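Protein GLB-12 (Caenorhabditis elegans, PDB 4BJA) binds heme, probably binds oxygen, and acts as a redox-signalling globin essential for reproduction. Local coordinates at residues A[37-42]-A[186-191]; A[55-60]-A[150-155]; A[141-146]-A[198-203]. The protein carries 1 engineered substitution. One frame throughout, in Å; residues are numbered along the deposited sequence.

Overall arrangement
Interactions 1 to 3 are helix crossings of a globin, pairing helix 34-46 with helix 185-214, helix 50-65 with helix 144-160, and helix 144-160 with helix 185-214. Interaction 1 lies farthest from the heme, with the side chain of Leu-40 about 14 Å from it. Interaction 2 sits beside the pocket: the side chains of Phe-58 and His-92, an axial ligand of the iron, are about 4 Å apart. Interaction 3 touches the porphyrin directly through Tyr-144, Phe-145 and Met-203. Its centre is about 15 Å from that of interaction 2, and the two meet where Asn-150 OD1 packs 4.0 Å from Ile-200 CD1. Interactions 1 and 3 have centres about 20 Å apart and share helix 185-214.

Interaction 1 (A[37-42]-A[186-191]); sequences RTLLRE and SQITDV
Arg-37 starts the segment on the side turned away from 186-191; its NH1 makes a salt bridge with Glu-111 and a hydrogen bond to the carbonyl of Leu-107. Two residues on, Leu-39 makes the largest share of the contact. Its CG is anti to the backbone N (chi1 175°), which brings both methyls up to the other helix. CD2 meets Val-191 CG1 tip to tip at 3.9 Å, while CD1 lies 4.1 Å from Val-191 CG2 and 4.2 Å from Ile-188 CG1, so the branched end of the leucine fits against one valine and the flank of the isoleucine. An alanine here would lose both methyls and would probably leave Val-191 and Ile-188 poorly packed against helix 34-46. Leu-40 has a different chi1, CG beside the backbone N (-71°), and comes in obliquely: CD2 stops 3.7 Å from Val-191 CG1, the same methyl that Leu-39 touches. Val-191 is thus met by two successive leucines, in a purely apolar side-chain contact. Arg-41 makes a salt bridge with Glu-101, and Glu-42 OE1 is hydrogen-bonded to the hydroxyl of Tyr-183. The two helical segments cross almost perpendicularly, at -98° with their axes 10.1 Å apart, joining the first and last long helices (A and H) of the globin fold. Farther along helix 185-214, Trp-192 packs on both leucines and Phe-195 adds to Leu-40, while the two arginines tie helix 34-46 to helix 87-108 and the turn after it.

Interaction 2 (A[55-60]-A[150-155]); sequences GLIFLD and NVFIER
This is a helix-helix crossing that runs from beside the heme pocket to the partly exposed surface, hydrophobic at the heme end and closed at its outer end by a salt bridge. Segments 55-60 and 150-155 cross at 121° between their N-to-C directions, with axes 10.0 Å apart. Ile-57 is the central side chain. Its CG2, anti to the backbone N, sits over the middle of the Phe-152 ring, 3.5 Å from the ring centroid and only 8° off the normal, a textbook CH-pi contact. The same methyl touches Val-151 CG1, and the other branch of the isoleucine runs past Arg-155, with CG1 3.8 Å from Arg-155 CB. Phe-152 then presents its edge to Phe-58 in an offset edge-to-face pair, planes at 64°, in which Phe-58 CE2 comes within 3.6 Å of Phe-152 CZ. In globin terms this is the crossing of helices B and G, and here it leads into the heme site: Phe-58 also packs its ring against His-92, an axial ligand of the iron, and Phe-96 stacks on Phe-152 while meeting Phe-58 edge to face. Beyond Ile-57, the chains of Asp-60 and Arg-155 cross at about a right angle, yet carboxylate and guanidinium are nearly coplanar. The arginine, bent at chi2 and chi3, grips the single oxygen Asp-60 OD2 side-on, with NH2 at 2.6 Å and NE at 2.7 Å from it. Both bonds are bent, because the roughly parallel N-H bonds of NE and NH2 cannot both aim at one oxygen. Asp-60 OD1 has its own salt bridge to Arg-80, so the carboxylate is held between two arginines, which would probably keep it ionised despite the nearby Asp-64.

Interaction 3 (A[141-146]-A[198-203]); sequences EKNYFE and TVISQM. With HEM (protoporphyrin IX containing Fe), chain B.
The chain runs as a loop from Glu-141 through Asn-143, turns into a helix at Tyr-144, and brings the first turn of that helix so close to 198-203 that the CA atoms of Glu-146 and Ile-200 are 5.7 Å apart. Asn-143 is the N-cap: with CG anti to its own backbone N, its OD1 takes a nearly straight bond from Glu-146 N at 3.1 Å, approached from above the carbonyl plane, and a weak one from Phe-145 N. The amide nitrogen of the same side chain is hydrogen-bonded to Thr-204, tying the cap to the partner helix. Ile-200 packs against the new turn, its CG2 3.9 Å from Glu-146 CB and its CD1 near Glu-146 CA. Phe-145 and Met-203 cross at about a right angle. Met-203 CB lies over one face of the phenyl ring, offset toward the rim, and the sulfur makes an oblique Met-aromatic contact, 5.2 Å from the ring centroid. A bend at chi3 (75°) puts Met-203 CE 3.9 Å from Phe-145 CD1. Met-203 CE also rests on the porphyrin, 3.6 Å from HEM C3B. The phenyl edge stands on the same porphyrin face, Phe-145 CD1 lying 3.8 Å from HEM CHC, and the carbonyl of Tyr-144 meets the methyl CMC at the rim. The two helices, G and H in globin terms, thus cover one face of the porphyrin, over pyrrole B and the neighbouring CHC bridge. Helix 113-126 packs on Met-203 through Val-120 and Thr-123, while Glu-25 of the second subunit packs on Ile-200 and Ser-201.

Interaction 1 (A[37-42]-A[186-191])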
loop_
_atom_site.group_PDB
_atom_site.type_symbol
_atom_site.label_atom_id
_atom_site.label_comp_id
_atom_site.label_asym_id
_atom_site.label_seq_id
_atom_site.Cartn_x
_atom_site.Cartn_y
_atom_site.Cartn_z
ATOM N N ARG A 37 -15.269 3.711 4.658
ATOM C CA ARG A 37 -15.649 3.780 3.239
ATOM C C ARG A 37 -17.017 4.400 3.093
ATOM O O ARG A 37 -17.268 5.111 2.135
ATOM C CB ARG A 37 -15.581 2.384 2.568
ATOM C CG ARG A 37 -14.099 1.908 2.459
ATOM C CD ARG A 37 -13.950 0.572 1.714
ATOM N NE ARG A 37 -14.073 -0.586 2.608
ATOM C CZ ARG A 37 -15.148 -1.309 2.852
ATOM N NH1 ARG A 37 -16.346 -1.029 2.287
ATOM N NH2 ARG A 37 -14.997 -2.360 3.697
ATOM N N THR A 38 -17.932 4.069 3.997
ATOM C CA THR A 38 -19.276 4.686 3.950
ATOM C C THR A 38 -19.139 6.207 4.138
ATOM O O THR A 38 -19.791 7.015 3.434
ATOM C CB THR A 38 -20.125 4.093 5.051
ATOM O OG1 THR A 38 -20.331 2.712 4.717
ATOM C CG2 THR A 38 -21.450 4.797 5.203
ATOM N N LEU A 39 -18.311 6.608 5.098
ATOM C CA LEU A 39 -18.060 8.053 5.318
ATOM C C LEU A 39 -17.540 8.709 4.031
ATOM O O LEU A 39 -18.008 9.809 3.659
ATOM C CB LEU A 39 -17.083 8.241 6.492
ATOM C CG LEU A 39 -16.609 9.675 6.782
ATOM C CD1 LEU A 39 -15.975 9.643 8.112
ATOM C CD2 LEU A 39 -15.537 10.215 5.764
ATOM N N LEU A 40 -16.607 8.045 3.330
ATOM C CA LEU A 40 -16.043 8.636 2.097
ATOM C C LEU A 40 -17.150 8.890 1.118
ATOM O O LEU A 40 -17.234 9.987 0.554
ATOM C CB LEU A 40 -15.027 7.723 1.423
ATOM C CG LEU A 40 -13.696 7.498 2.035
ATOM C CD1 LEU A 40 -13.006 6.445 1.187
ATOM C CD2 LEU A 40 -12.910 8.808 1.923
ATOM N N ARG A 41 -18.011 7.880 0.899
ATOM C CA ARG A 41 -19.099 8.057 -0.022
ATOM C C ARG A 41 -20.105 9.121 0.437
ATOM O O ARG A 41 -20.499 9.973 -0.375
ATOM C CB ARG A 41 -19.804 6.719 -0.325
ATOM C CG ARG A 41 -20.818 6.862 -1.435
ATOM C CD ARG A 41 -20.242 7.352 -2.723
ATOM N NE ARG A 41 -21.284 7.401 -3.761
ATOM C CZ ARG A 41 -21.164 8.068 -4.902
ATOM N NH1 ARG A 41 -20.031 8.729 -5.166
ATOM N NH2 ARG A 41 -22.165 8.054 -5.797
ATOM N N GLU A 42 -20.523 9.079 1.703
ATOM C CA GLU A 42 -21.577 10.014 2.181
ATOM C C GLU A 42 -21.065 11.454 2.170
ATOM O O GLU A 42 -21.782 12.345 1.738
ATOM C CB GLU A 42 -22.064 9.622 3.557
ATOM C CG GLU A 42 -22.842 8.308 3.573
ATOM C CD GLU A 42 -23.622 8.081 4.868
ATOM O OE1 GLU A 42 -23.181 8.558 5.935
ATOM O OE2 GLU A 42 -24.673 7.395 4.831
ATOM N N SER A 186 -12.586 15.802 12.604
ATOM C CA SER A 186 -11.370 15.031 12.706
ATOM C C SER A 186 -11.489 13.680 12.006
ATOM O O SER A 186 -10.565 13.263 11.297
ATOM C CB SER A 186 -10.973 14.851 14.186
ATOM O OG SER A 186 -9.889 13.958 14.242
ATOM N N GLN A 187 -12.620 13.002 12.194
ATOM C CA GLN A 187 -12.868 11.743 11.498
ATOM C C GLN A 187 -12.814 11.906 9.986
ATOM O O GLN A 187 -12.160 11.128 9.308
ATOM C CB GLN A 187 -14.245 11.214 11.827
ATOM C CG GLN A 187 -14.341 10.427 13.084
ATOM C CD GLN A 187 -15.791 10.268 13.486
ATOM O OE1 GLN A 187 -16.685 10.330 12.644
ATOM N NE2 GLN A 187 -16.029 10.069 14.780
ATOM N N ILE A 188 -13.537 12.903 9.464
ATOM C CA ILE A 188 -13.649 13.065 8.030
ATOM C C ILE A 188 -12.263 13.391 7.462
ATOM O O ILE A 188 -11.847 12.856 6.427
ATOM C CB ILE A 188 -14.649 14.193 7.679
ATOM C CG1 ILE A 188 -16.067 13.794 8.104
ATOM C CG2 ILE A 188 -14.681 14.471 6.202
ATOM C CD1 ILE A 188 -17.042 14.981 8.020
ATOM N N THR A 189 -11.556 14.285 8.148
ATOM C CA THR A 189 -10.207 14.652 7.714
ATOM C C THR A 189 -9.259 13.433 7.669
ATOM O O THR A 189 -8.567 13.224 6.669
ATOM C CB THR A 189 -9.641 15.763 8.657
ATOM O OG1 THR A 189 -10.477 16.932 8.608
ATOM C CG2 THR A 189 -8.226 16.157 8.297
ATOM N N ASP A 190 -9.254 12.621 8.745
ATOM C CA ASP A 190 -8.346 11.492 8.822
ATOM C C ASP A 190 -8.697 10.446 7.741
ATOM O O ASP A 190 -7.802 9.919 7.083
ATOM C CB ASP A 190 -8.346 10.879 10.243
ATOM C CG ASP A 190 -7.901 11.875 11.347
ATOM O OD1 ASP A 190 -7.480 13.019 11.079
ATOM O OD2 ASP A 190 -8.012 11.501 12.539
ATOM N N VAL A 191 -9.987 10.178 7.534
ATOM C CA VAL A 191 -10.390 9.190 6.545
ATOM C C VAL A 191 -10.018 9.633 5.130
ATOM O O VAL A 191 -9.491 8.827 4.338
ATOM C CB VAL A 191 -11.901 8.844 6.642
ATOM C CG1 VAL A 191 -12.297 7.985 5.495
ATOM C CG2 VAL A 191 -12.187 8.112 7.963
#

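Interaction 2 (A[55-60]-A[150-155])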
loop_
_atom_site.group_PDB
_atom_site.type_symbol
_atom_site.label_atom_id
_atom_site.label_comp_id
_atom_site.label_asym_id
_atom_site.label_seq_id
_atom_site.Cartn_x
_atom_site.Cartn_y
_atom_site.Cartn_z
ATOM N N GLY A 55 -12.938 21.304 -10.611
ATOM C CA GLY A 55 -12.467 22.334 -11.551
ATOM C C GLY A 55 -11.693 23.446 -10.828
ATOM O O GLY A 55 -10.618 23.809 -11.257
ATOM N N LEU A 56 -12.229 23.947 -9.707
ATOM C CA LEU A 56 -11.599 25.086 -8.969
ATOM C C LEU A 56 -10.237 24.657 -8.435
ATOM O O LEU A 56 -9.271 25.428 -8.437
ATOM C CB LEU A 56 -12.475 25.480 -7.794
ATOM C CG LEU A 56 -13.740 26.222 -8.244
ATOM C CD1 LEU A 56 -14.559 26.622 -7.041
ATOM C CD2 LEU A 56 -13.342 27.457 -9.063
ATOM N N ILE A 57 -10.173 23.415 -7.945
ATOM C CA ILE A 57 -8.920 22.908 -7.406
ATOM C C ILE A 57 -7.875 22.709 -8.527
ATOM O O ILE A 57 -6.709 23.056 -8.358
ATOM C CB ILE A 57 -9.137 21.650 -6.517
ATOM C CG1 ILE A 57 -9.979 22.040 -5.288
ATOM C CG2 ILE A 57 -7.740 21.000 -6.092
ATOM C CD1 ILE A 57 -10.499 20.898 -4.447
ATOM N N PHE A 58 -8.269 22.162 -9.685
ATOM C CA PHE A 58 -7.350 22.069 -10.789
ATOM C C PHE A 58 -6.913 23.457 -11.277
ATOM O O PHE A 58 -5.776 23.611 -11.694
ATOM C CB PHE A 58 -7.912 21.213 -11.947
ATOM C CG PHE A 58 -7.507 19.792 -11.817
ATOM C CD1 PHE A 58 -6.205 19.407 -12.126
ATOM C CD2 PHE A 58 -8.411 18.856 -11.291
ATOM C CE1 PHE A 58 -5.799 18.036 -12.005
ATOM C CE2 PHE A 58 -8.002 17.501 -11.150
ATOM C CZ PHE A 58 -6.729 17.107 -11.501
ATOM N N LEU A 59 -7.807 24.438 -11.221
ATOM C CA LEU A 59 -7.378 25.809 -11.598
ATOM C C LEU A 59 -6.280 26.275 -10.629
ATOM O O LEU A 59 -5.234 26.757 -11.060
ATOM C CB LEU A 59 -8.546 26.780 -11.617
ATOM C CG LEU A 59 -9.516 26.627 -12.801
ATOM C CD1 LEU A 59 -10.760 27.486 -12.593
ATOM C CD2 LEU A 59 -8.851 26.966 -14.134
ATOM N N ASP A 60 -6.471 26.073 -9.326
ATOM C CA ASP A 60 -5.362 26.376 -8.386
ATOM C C ASP A 60 -4.073 25.587 -8.667
ATOM O O ASP A 60 -2.993 26.124 -8.638
ATOM C CB ASP A 60 -5.799 26.095 -6.951
ATOM C CG ASP A 60 -6.818 27.079 -6.447
ATOM O OD1 ASP A 60 -7.125 28.067 -7.143
ATOM O OD2 ASP A 60 -7.329 26.860 -5.314
ATOM N N ASN A 150 -2.108 16.238 -3.223
ATOM C CA ASN A 150 -1.884 17.075 -2.031
ATOM C C ASN A 150 -2.697 18.372 -2.058
ATOM O O ASN A 150 -3.129 18.857 -1.000
ATOM C CB ASN A 150 -0.401 17.387 -1.881
ATOM C CG ASN A 150 0.339 16.284 -1.242
ATOM O OD1 ASN A 150 -0.276 15.323 -0.758
ATOM N ND2 ASN A 150 1.661 16.413 -1.159
ATOM N N VAL A 151 -2.920 18.938 -3.255
ATOM C CA VAL A 151 -3.769 20.133 -3.312
ATOM C C VAL A 151 -5.204 19.759 -2.971
ATOM O O VAL A 151 -5.909 20.526 -2.283
ATOM C CB VAL A 151 -3.623 20.905 -4.646
ATOM C CG1 VAL A 151 -4.500 22.227 -4.605
ATOM C CG2 VAL A 151 -2.135 21.239 -4.890
ATOM N N PHE A 152 -5.646 18.565 -3.429
ATOM C CA PHE A 152 -6.931 18.083 -2.976
ATOM C C PHE A 152 -7.016 17.888 -1.468
ATOM O O PHE A 152 -8.022 18.234 -0.860
ATOM C CB PHE A 152 -7.323 16.825 -3.750
ATOM C CG PHE A 152 -7.859 17.155 -5.104
ATOM C CD1 PHE A 152 -9.245 17.428 -5.273
ATOM C CD2 PHE A 152 -6.984 17.263 -6.184
ATOM C CE1 PHE A 152 -9.738 17.775 -6.538
ATOM C CE2 PHE A 152 -7.457 17.627 -7.476
ATOM C CZ PHE A 152 -8.840 17.882 -7.639
ATOM N N ILE A 153 -5.969 17.340 -0.870
ATOM C CA ILE A 153 -5.955 17.188 0.591
ATOM C C ILE A 153 -6.143 18.556 1.282
ATOM O O ILE A 153 -6.921 18.689 2.264
ATOM C CB ILE A 153 -4.658 16.498 1.033
ATOM C CG1 ILE A 153 -4.712 15.006 0.619
ATOM C CG2 ILE A 153 -4.483 16.605 2.568
ATOM C CD1 ILE A 153 -3.403 14.258 0.739
ATOM N N GLU A 154 -5.457 19.580 0.781
ATOM C CA GLU A 154 -5.548 20.900 1.416
ATOM C C GLU A 154 -6.869 21.636 1.140
ATOM O O GLU A 154 -7.368 22.361 1.981
ATOM C CB GLU A 154 -4.363 21.769 0.890
ATOM C CG GLU A 154 -2.998 21.256 1.307
ATOM C CD GLU A 154 -2.914 20.866 2.838
ATOM O OE1 GLU A 154 -3.118 21.722 3.742
ATOM O OE2 GLU A 154 -2.637 19.683 3.137
ATOM N N ARG A 155 -7.420 21.454 -0.069
ATOM C CA ARG A 155 -8.560 22.235 -0.560
ATOM C C ARG A 155 -9.901 21.493 -0.544
ATOM O O ARG A 155 -10.932 22.077 -0.228
ATOM C CB ARG A 155 -8.271 22.712 -1.990
ATOM C CG ARG A 155 -7.037 23.609 -2.135
ATOM C CD ARG A 155 -7.382 25.069 -1.858
ATOM N NE ARG A 155 -8.018 25.703 -3.014
ATOM C CZ ARG A 155 -9.170 26.372 -2.980
ATOM N NH1 ARG A 155 -9.833 26.518 -1.840
ATOM N NH2 ARG A 155 -9.652 26.908 -4.091
#

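Interaction 3 (A[141-146]-A[198-203])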
loop_
_atom_site.group_PDB
_atom_site.type_symbol
_atom_site.label_atom_id
_atom_site.label_comp_id
_atom_site.label_asym_id
_atom_site.label_seq_id
_atom_site.Cartn_x
_atom_site.Cartn_y
_atom_site.Cartn_z
ATOM N N GLU A 141 12.360 13.428 -6.730
ATOM C CA GLU A 141 12.301 14.835 -7.103
ATOM C C GLU A 141 10.901 15.472 -7.182
ATOM O O GLU A 141 10.573 16.326 -6.375
ATOM C CB GLU A 141 12.947 14.998 -8.477
ATOM C CG GLU A 141 12.982 16.391 -9.064
ATOM C CD GLU A 141 13.991 16.492 -10.214
ATOM O OE1 GLU A 141 14.653 15.472 -10.535
ATOM O OE2 GLU A 141 14.124 17.600 -10.791
ATOM N N LYS A 142 10.099 15.095 -8.172
ATOM C CA LYS A 142 8.684 15.455 -8.181
ATOM C C LYS A 142 7.833 14.242 -8.475
ATOM O O LYS A 142 7.964 13.614 -9.523
ATOM C CB LYS A 142 8.354 16.554 -9.196
ATOM C CG LYS A 142 8.804 17.986 -8.728
ATOM C CD LYS A 142 8.398 19.033 -9.768
ATOM C CE LYS A 142 8.246 20.440 -9.155
ATOM N NZ LYS A 142 9.446 20.854 -8.402
ATOM N N ASN A 143 6.923 13.966 -7.559
ATOM C CA ASN A 143 5.871 12.979 -7.839
ATOM C C ASN A 143 4.589 13.754 -8.163
ATOM O O ASN A 143 3.991 14.328 -7.277
ATOM C CB ASN A 143 5.688 12.092 -6.594
ATOM C CG ASN A 143 4.585 11.088 -6.757
ATOM O OD1 ASN A 143 3.674 11.272 -7.564
ATOM N ND2 ASN A 143 4.681 9.982 -6.010
ATOM N N TYR A 144 4.202 13.809 -9.435
ATOM C CA TYR A 144 3.087 14.656 -9.867
ATOM C C TYR A 144 1.739 14.142 -9.368
ATOM O O TYR A 144 0.827 14.925 -9.207
ATOM C CB TYR A 144 3.090 14.852 -11.415
ATOM C CG TYR A 144 4.284 15.661 -11.864
ATOM C CD1 TYR A 144 4.240 17.052 -11.861
ATOM C CD2 TYR A 144 5.462 15.023 -12.243
ATOM C CE1 TYR A 144 5.347 17.788 -12.270
ATOM C CE2 TYR A 144 6.576 15.757 -12.630
ATOM C CZ TYR A 144 6.501 17.118 -12.629
ATOM O OH TYR A 144 7.615 17.833 -13.026
ATOM N N PHE A 145 1.596 12.836 -9.103
ATOM C CA PHE A 145 0.358 12.375 -8.519
ATOM C C PHE A 145 0.233 12.902 -7.110
ATOM O O PHE A 145 -0.856 13.321 -6.678
ATOM C CB PHE A 145 0.335 10.837 -8.488
ATOM C CG PHE A 145 0.499 10.218 -9.845
ATOM C CD1 PHE A 145 -0.325 10.633 -10.909
ATOM C CD2 PHE A 145 1.534 9.303 -10.082
ATOM C CE1 PHE A 145 -0.150 10.052 -12.183
ATOM C CE2 PHE A 145 1.710 8.746 -11.337
ATOM C CZ PHE A 145 0.870 9.126 -12.385
ATOM N N GLU A 146 1.366 12.904 -6.392
ATOM C CA GLU A 146 1.387 13.448 -5.068
ATOM C C GLU A 146 1.126 14.988 -5.074
ATOM O O GLU A 146 0.345 15.502 -4.274
ATOM C CB GLU A 146 2.729 13.110 -4.422
ATOM C CG GLU A 146 2.847 13.620 -3.014
ATOM C CD GLU A 146 4.208 13.293 -2.464
ATOM O OE1 GLU A 146 5.168 13.995 -2.823
ATOM O OE2 GLU A 146 4.341 12.311 -1.701
ATOM N N THR A 198 -3.615 6.738 -0.108
ATOM C CA THR A 198 -3.605 5.412 -0.732
ATOM C C THR A 198 -3.779 5.546 -2.255
ATOM O O THR A 198 -3.163 4.793 -3.004
ATOM C CB THR A 198 -4.699 4.495 -0.124
ATOM O OG1 THR A 198 -4.459 4.416 1.296
ATOM C CG2 THR A 198 -4.634 3.103 -0.711
ATOM N N VAL A 199 -4.595 6.513 -2.714
ATOM C CA VAL A 199 -4.669 6.736 -4.146
ATOM C C VAL A 199 -3.294 7.153 -4.694
ATOM O O VAL A 199 -2.809 6.616 -5.696
ATOM C CB VAL A 199 -5.745 7.785 -4.488
ATOM C CG1 VAL A 199 -5.647 8.159 -5.968
ATOM C CG2 VAL A 199 -7.173 7.195 -4.114
ATOM N N ILE A 200 -2.621 8.062 -3.994
ATOM C CA ILE A 200 -1.267 8.455 -4.433
ATOM C C ILE A 200 -0.332 7.252 -4.494
ATOM O O ILE A 200 0.351 7.046 -5.485
ATOM C CB ILE A 200 -0.633 9.469 -3.474
ATOM C CG1 ILE A 200 -1.409 10.782 -3.535
ATOM C CG2 ILE A 200 0.844 9.737 -3.915
ATOM C CD1 ILE A 200 -1.044 11.784 -2.375
ATOM N N SER A 201 -0.293 6.448 -3.429
ATOM C CA SER A 201 0.688 5.362 -3.411
ATOM C C SER A 201 0.404 4.344 -4.535
ATOM O O SER A 201 1.343 3.884 -5.188
ATOM C CB SER A 201 0.728 4.695 -2.063
ATOM O OG SER A 201 -0.440 3.964 -1.875
ATOM N N GLN A 202 -0.876 4.018 -4.771
ATOM C CA GLN A 202 -1.173 2.987 -5.776
ATOM C C GLN A 202 -1.014 3.500 -7.196
ATOM O O GLN A 202 -0.564 2.750 -8.082
ATOM C CB GLN A 202 -2.568 2.413 -5.531
ATOM C CG GLN A 202 -2.607 1.721 -4.166
ATOM C CD GLN A 202 -1.503 0.663 -4.058
ATOM O OE1 GLN A 202 -1.532 -0.333 -4.770
ATOM N NE2 GLN A 202 -0.486 0.915 -3.207
ATOM N N MET A 203 -1.321 4.786 -7.422
ATOM C CA MET A 203 -1.037 5.320 -8.752
ATOM C C MET A 203 0.451 5.435 -8.967
ATOM O O MET A 203 0.928 5.120 -10.052
ATOM C CB MET A 203 -1.723 6.649 -8.983
ATOM C CG MET A 203 -3.212 6.497 -9.098
ATOM S SD MET A 203 -3.935 8.113 -9.294
ATOM C CE MET A 203 -3.511 8.439 -10.990
HETATM C CHA HEM B . -6.015 11.096 -18.213
HETATM C CHB HEM B . -7.047 10.753 -13.494
HETATM C CHC HEM B . -2.941 13.013 -12.427
HETATM C CHD HEM B . -2.328 14.043 -17.092
HETATM C C1A HEM B . -6.600 10.769 -17.037
HETATM C C2A HEM B . -7.774 9.928 -16.888
HETATM C C3A HEM B . -8.033 9.855 -15.571
HETATM C C4A HEM B . -7.049 10.645 -14.865
HETATM C CMA HEM B . -9.183 9.102 -14.849
HETATM C CAA HEM B . -8.531 9.243 -18.073
HETATM C CBA HEM B . -8.481 7.712 -17.955
HETATM C CGA HEM B . -7.075 7.313 -18.030
HETATM O O1A HEM B . -6.366 7.789 -18.961
HETATM O O2A HEM B . -6.675 6.550 -17.112
HETATM C C1B HEM B . -5.980 11.286 -12.833
HETATM C C2B HEM B . -5.773 11.205 -11.393
HETATM C C3B HEM B . -4.654 11.811 -11.109
HETATM C C4B HEM B . -4.105 12.319 -12.340
HETATM C CMB HEM B . -6.713 10.495 -10.405
HETATM C CAB HEM B . -4.052 11.911 -9.682
HETATM C CBB HEM B . -3.187 12.858 -9.415
HETATM C C1C HEM B . -2.414 13.471 -13.587
HETATM C C2C HEM B . -1.203 14.244 -13.702
HETATM C C3C HEM B . -1.022 14.522 -14.981
HETATM C C4C HEM B . -2.130 13.973 -15.730
HETATM C CMC HEM B . -0.284 14.618 -12.515
HETATM C CAC HEM B . 0.167 15.339 -15.538
HETATM C CBC HEM B . 0.513 15.119 -16.794
HETATM C C1D HEM B . -3.296 13.419 -17.795
HETATM C C2D HEM B . -3.566 13.635 -19.185
HETATM C C3D HEM B . -4.698 12.718 -19.526
HETATM C C4D HEM B . -5.012 12.024 -18.309
HETATM C CMD HEM B . -2.862 14.599 -20.167
HETATM C CAD HEM B . -5.401 12.578 -20.889
HETATM C CBD HEM B . -6.717 13.366 -20.781
HETATM C CGD HEM B . -6.562 14.881 -20.684
HETATM O O1D HEM B . -5.533 15.458 -21.098
HETATM O O2D HEM B . -7.508 15.516 -20.201
HETATM N NA HEM B . -6.178 11.210 -15.777
HETATM N NB HEM B . -4.926 11.988 -13.412
HETATM N NC HEM B . -2.946 13.332 -14.851
HETATM N ND HEM B . -4.186 12.460 -17.298
HETATM FE FE HEM B . -4.584 12.253 -15.353
#